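Local coordinates for flagellar hook-associated protein 2 (Bdellovibrio bacteriovorus, PDB 6KTY) that probably caps the growing tip of the flagellar filament, helping flagellin subunits polymerise there and keeping them from leaking away, at residues A[51-54]-A[55-58]; A[83-86]-A[87-91]. One frame throughout, in Å; residues are numbered along the deposited sequence.

Interaction 1 (A[51-54]-A[55-58])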
# COMPACT_ATOMS: atom_id res chain seq x y z
N PHE A 51 17.70 1.47 -29.25
CA PHE A 51 18.91 1.54 -30.05
C PHE A 51 19.99 0.70 -29.40
O PHE A 51 20.00 0.56 -28.15
CB PHE A 51 19.37 2.99 -30.16
CG PHE A 51 18.57 3.79 -31.14
CD1 PHE A 51 17.28 4.21 -30.84
CD2 PHE A 51 19.11 4.14 -32.37
CE1 PHE A 51 16.54 4.95 -31.76
CE2 PHE A 51 18.36 4.89 -33.30
CZ PHE A 51 17.08 5.27 -33.01
N PRO A 52 20.93 0.18 -30.22
CA PRO A 52 21.96 -0.66 -29.64
C PRO A 52 23.01 0.11 -28.85
O PRO A 52 23.78 -0.48 -28.13
CB PRO A 52 22.59 -1.37 -30.86
CG PRO A 52 22.35 -0.45 -32.02
CD PRO A 52 21.05 0.29 -31.69
N ASP A 53 23.04 1.42 -29.01
CA ASP A 53 24.03 2.25 -28.34
C ASP A 53 23.45 3.66 -28.32
O ASP A 53 22.48 3.95 -29.05
CB ASP A 53 25.36 2.22 -29.09
CG ASP A 53 25.23 2.81 -30.48
OD1 ASP A 53 25.15 4.05 -30.60
OD2 ASP A 53 25.22 2.04 -31.46
N LYS A 54 24.04 4.53 -27.52
CA LYS A 54 23.57 5.91 -27.44
C LYS A 54 24.60 6.89 -27.97
O LYS A 54 24.39 8.10 -27.94
CB LYS A 54 23.20 6.26 -25.99
CG LYS A 54 24.37 6.45 -25.02
CD LYS A 54 23.78 6.83 -23.68
CE LYS A 54 24.81 6.99 -22.58
NZ LYS A 54 26.00 7.79 -22.99
N ASP A 55 25.73 6.37 -28.45
CA ASP A 55 26.85 7.24 -28.79
C ASP A 55 27.50 6.95 -30.14
O ASP A 55 28.53 7.52 -30.42
CB ASP A 55 27.92 7.15 -27.68
CG ASP A 55 28.53 5.76 -27.57
OD1 ASP A 55 27.95 4.79 -28.12
OD2 ASP A 55 29.59 5.63 -26.94
N GLN A 56 26.91 6.08 -30.97
CA GLN A 56 27.48 5.76 -32.28
C GLN A 56 26.44 5.75 -33.41
O GLN A 56 26.68 6.30 -34.48
CB GLN A 56 28.18 4.40 -32.22
CG GLN A 56 29.31 4.34 -31.23
CD GLN A 56 29.81 2.92 -30.99
OE1 GLN A 56 30.40 2.32 -31.88
NE2 GLN A 56 29.59 2.40 -29.78
N THR A 57 25.31 5.09 -33.17
CA THR A 57 24.29 4.89 -34.20
C THR A 57 23.62 6.22 -34.38
O THR A 57 23.18 6.83 -33.40
CB THR A 57 23.27 3.83 -33.78
OG1 THR A 57 23.94 2.57 -33.58
CG2 THR A 57 22.15 3.68 -34.83
N GLN A 58 23.62 6.71 -35.61
CA GLN A 58 23.13 8.06 -35.90
C GLN A 58 21.71 7.99 -36.43
O GLN A 58 21.38 7.10 -37.23
CB GLN A 58 24.06 8.75 -36.91
CG GLN A 58 25.50 8.81 -36.39
CD GLN A 58 26.19 10.08 -36.71
OE1 GLN A 58 26.79 10.19 -37.77
NE2 GLN A 58 26.10 11.08 -35.79
O HOH W 1 22.77 6.56 -30.82
O HOH W 2 26.21 3.58 -26.10

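Interaction 2 (A[83-86]-A[87-91])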
# COMPACT_ATOMS: atom_id res chain seq x y z
N THR A 83 23.51 11.06 -32.56
CA THR A 83 23.41 9.89 -31.70
C THR A 83 22.27 10.18 -30.70
O THR A 83 21.87 11.34 -30.55
CB THR A 83 24.70 9.66 -30.92
OG1 THR A 83 24.95 10.79 -30.08
CG2 THR A 83 25.93 9.46 -31.88
N LEU A 84 21.76 9.16 -30.02
CA LEU A 84 20.70 9.41 -29.04
C LEU A 84 21.18 10.43 -28.04
O LEU A 84 20.43 11.31 -27.66
CB LEU A 84 20.30 8.15 -28.31
CG LEU A 84 19.41 7.12 -29.04
CD1 LEU A 84 18.86 6.21 -27.93
CD2 LEU A 84 18.32 7.75 -29.89
N ASP A 85 22.43 10.31 -27.63
CA ASP A 85 23.02 11.28 -26.74
C ASP A 85 23.06 12.70 -27.33
O ASP A 85 22.76 13.65 -26.61
CB ASP A 85 24.39 10.84 -26.28
CG ASP A 85 24.48 10.86 -24.78
OD1 ASP A 85 25.11 11.80 -24.24
OD2 ASP A 85 23.77 9.99 -24.19
N GLY A 86 23.46 12.84 -28.60
CA GLY A 86 23.48 14.17 -29.25
C GLY A 86 22.10 14.81 -29.35
O GLY A 86 21.93 16.00 -29.14
N VAL A 87 21.11 14.00 -29.68
CA VAL A 87 19.76 14.45 -29.83
C VAL A 87 19.19 14.90 -28.49
O VAL A 87 18.53 15.94 -28.36
CB VAL A 87 18.88 13.36 -30.40
CG1 VAL A 87 17.42 13.80 -30.33
CG2 VAL A 87 19.32 13.04 -31.88
N MET A 88 19.41 14.08 -27.47
CA MET A 88 19.06 14.48 -26.12
C MET A 88 19.68 15.84 -25.81
O MET A 88 18.97 16.74 -25.34
CB MET A 88 19.54 13.43 -25.13
CG MET A 88 19.06 13.70 -23.76
SD MET A 88 20.45 13.79 -22.67
CE MET A 88 20.82 12.10 -22.57
N LYS A 89 20.98 16.02 -26.05
CA LYS A 89 21.62 17.29 -25.67
C LYS A 89 21.03 18.48 -26.48
O LYS A 89 20.88 19.54 -25.93
CB LYS A 89 23.17 17.24 -25.79
CG LYS A 89 23.79 16.34 -24.68
CD LYS A 89 25.27 16.12 -24.88
CE LYS A 89 25.96 15.36 -23.72
NZ LYS A 89 25.27 14.08 -23.27
N GLN A 90 20.71 18.28 -27.76
CA GLN A 90 20.15 19.34 -28.64
C GLN A 90 18.70 19.70 -28.24
O GLN A 90 18.31 20.86 -28.27
CB GLN A 90 20.19 18.91 -30.12
CG GLN A 90 21.61 18.76 -30.71
CD GLN A 90 21.65 18.36 -32.21
OE1 GLN A 90 21.32 19.17 -33.10
NE2 GLN A 90 22.15 17.14 -32.50
N ILE A 91 17.91 18.69 -27.87
CA ILE A 91 16.56 18.95 -27.35
C ILE A 91 16.70 19.75 -26.07
O ILE A 91 16.06 20.78 -25.94
CB ILE A 91 15.71 17.68 -27.12
CG1 ILE A 91 15.37 17.00 -28.45
CG2 ILE A 91 14.41 18.00 -26.40
CD1 ILE A 91 14.82 15.52 -28.33

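Interaction 1 (A[51-54]-A[55-58])
The carboxylate of Asp53 takes both the backbone N-H and the hydroxyl of Thr57, in the loop between strands 45-48 and 63-68. The aspartate can be traced outward from CB, which lies 3.8 Å from Asp55 OD1. With chi1 at 63°, CG is wedged between the backbone N and the carbonyl carbon, and the carboxylate is folded back over the turn that follows. OD1 then collects amide donors. Thr57 N gives it a nearly straight bond of 2.8 Å (171° at the hydrogen), using the syn lone pair. Gln56 N reaches the same OD1 at 2.7 Å, but from 44° out of the carboxylate plane, and Asp55 N adds a weak bond of 3.2 Å, in the position of an Asx turn. OD2 ends the chain, accepting from Thr57 OG1 at 2.5 Å, on the syn side but tilted out of the carboxylate plane. The threonine torsion fits this grip: OG1 stands beside its own backbone N, and both donors face the one carboxylate. Its CG2, anti to that N, goes to the edge of the Phe51 ring, 3.9 Å from CD2, while Pro52 CG passes beside OG1. On the Asp55 side, a water accepts from Lys54 N and donates to Asp55 OD1, 2.9 Å away. Beyond the turn, Gln58 N bonds to Asp139 OD2. Two amide bonds and a weak third meet on OD1 and a hydroxyl bonds to OD2, fixing the rotation of the carboxylate; these donors would probably stabilise its negative charge despite the nearby carboxylate of Asp55, and probably steady this loop.

Interaction 2 (A[83-86]-A[87-91])
Asp85 and Lys89, one helical turn apart, form a salt bridge between OD1 and NZ at 2.5 Å, short enough that the exact length deserves caution. The aspartate chi1 of -126° departs from the staggered positions and swings its tip back toward the later turn. Lys89 runs extended until chi4, where a bend to 49° brings NZ to OD1, its aliphatic part passing along the carbonyl of Asp85. Met88 lies alongside Asp85 and points the same way; bends at chi2 and chi3 place its CE 4.0 Å from OD2. These residues belong to the first turns of helix 84-94, whose N-cap is Thr83: its OG1 accepts from Gly86 N at 2.9 Å and 158°. The regular i to i+4 backbone bonds begin at this cap, with Val87 N reaching Thr83 O. Val87 CG2, anti to its own carbonyl carbon, sits 3.3 Å from that same Thr83 O, and the side chain also packs on Leu115 and Ile77. Gln90 CG lies 3.2 Å from Gly86 O; past it the chain stays extended, and OE1 takes a hydrogen bond from Asn78 N. Leu84 and Met88 pack on Val102 of strand 98-104.

In this fragment of the longer cap protein, strand 45-48 leads into interaction 1, where 51-58 closes a compact turn on itself. Strands 63-68 and 71-77 follow before interaction 2 opens helix 84-94. The two local contacts therefore come in series, neither nesting nor crossing, although their centres lie only about 11 Å apart. The turn settles against the start of the helix: Lys54 O is 3.4 Å from Thr83 CB, and Asp55 C is equally near Thr83 CG2. Backbone bonding joins Lys54 with Asp85, while Lys54 NZ and Asp85 OD2 make a long, weak ion pair. Leu84 also touches Phe51. Loop, helix N terminus and the sheet containing strands 45-48 and 98-104 are thereby tied together.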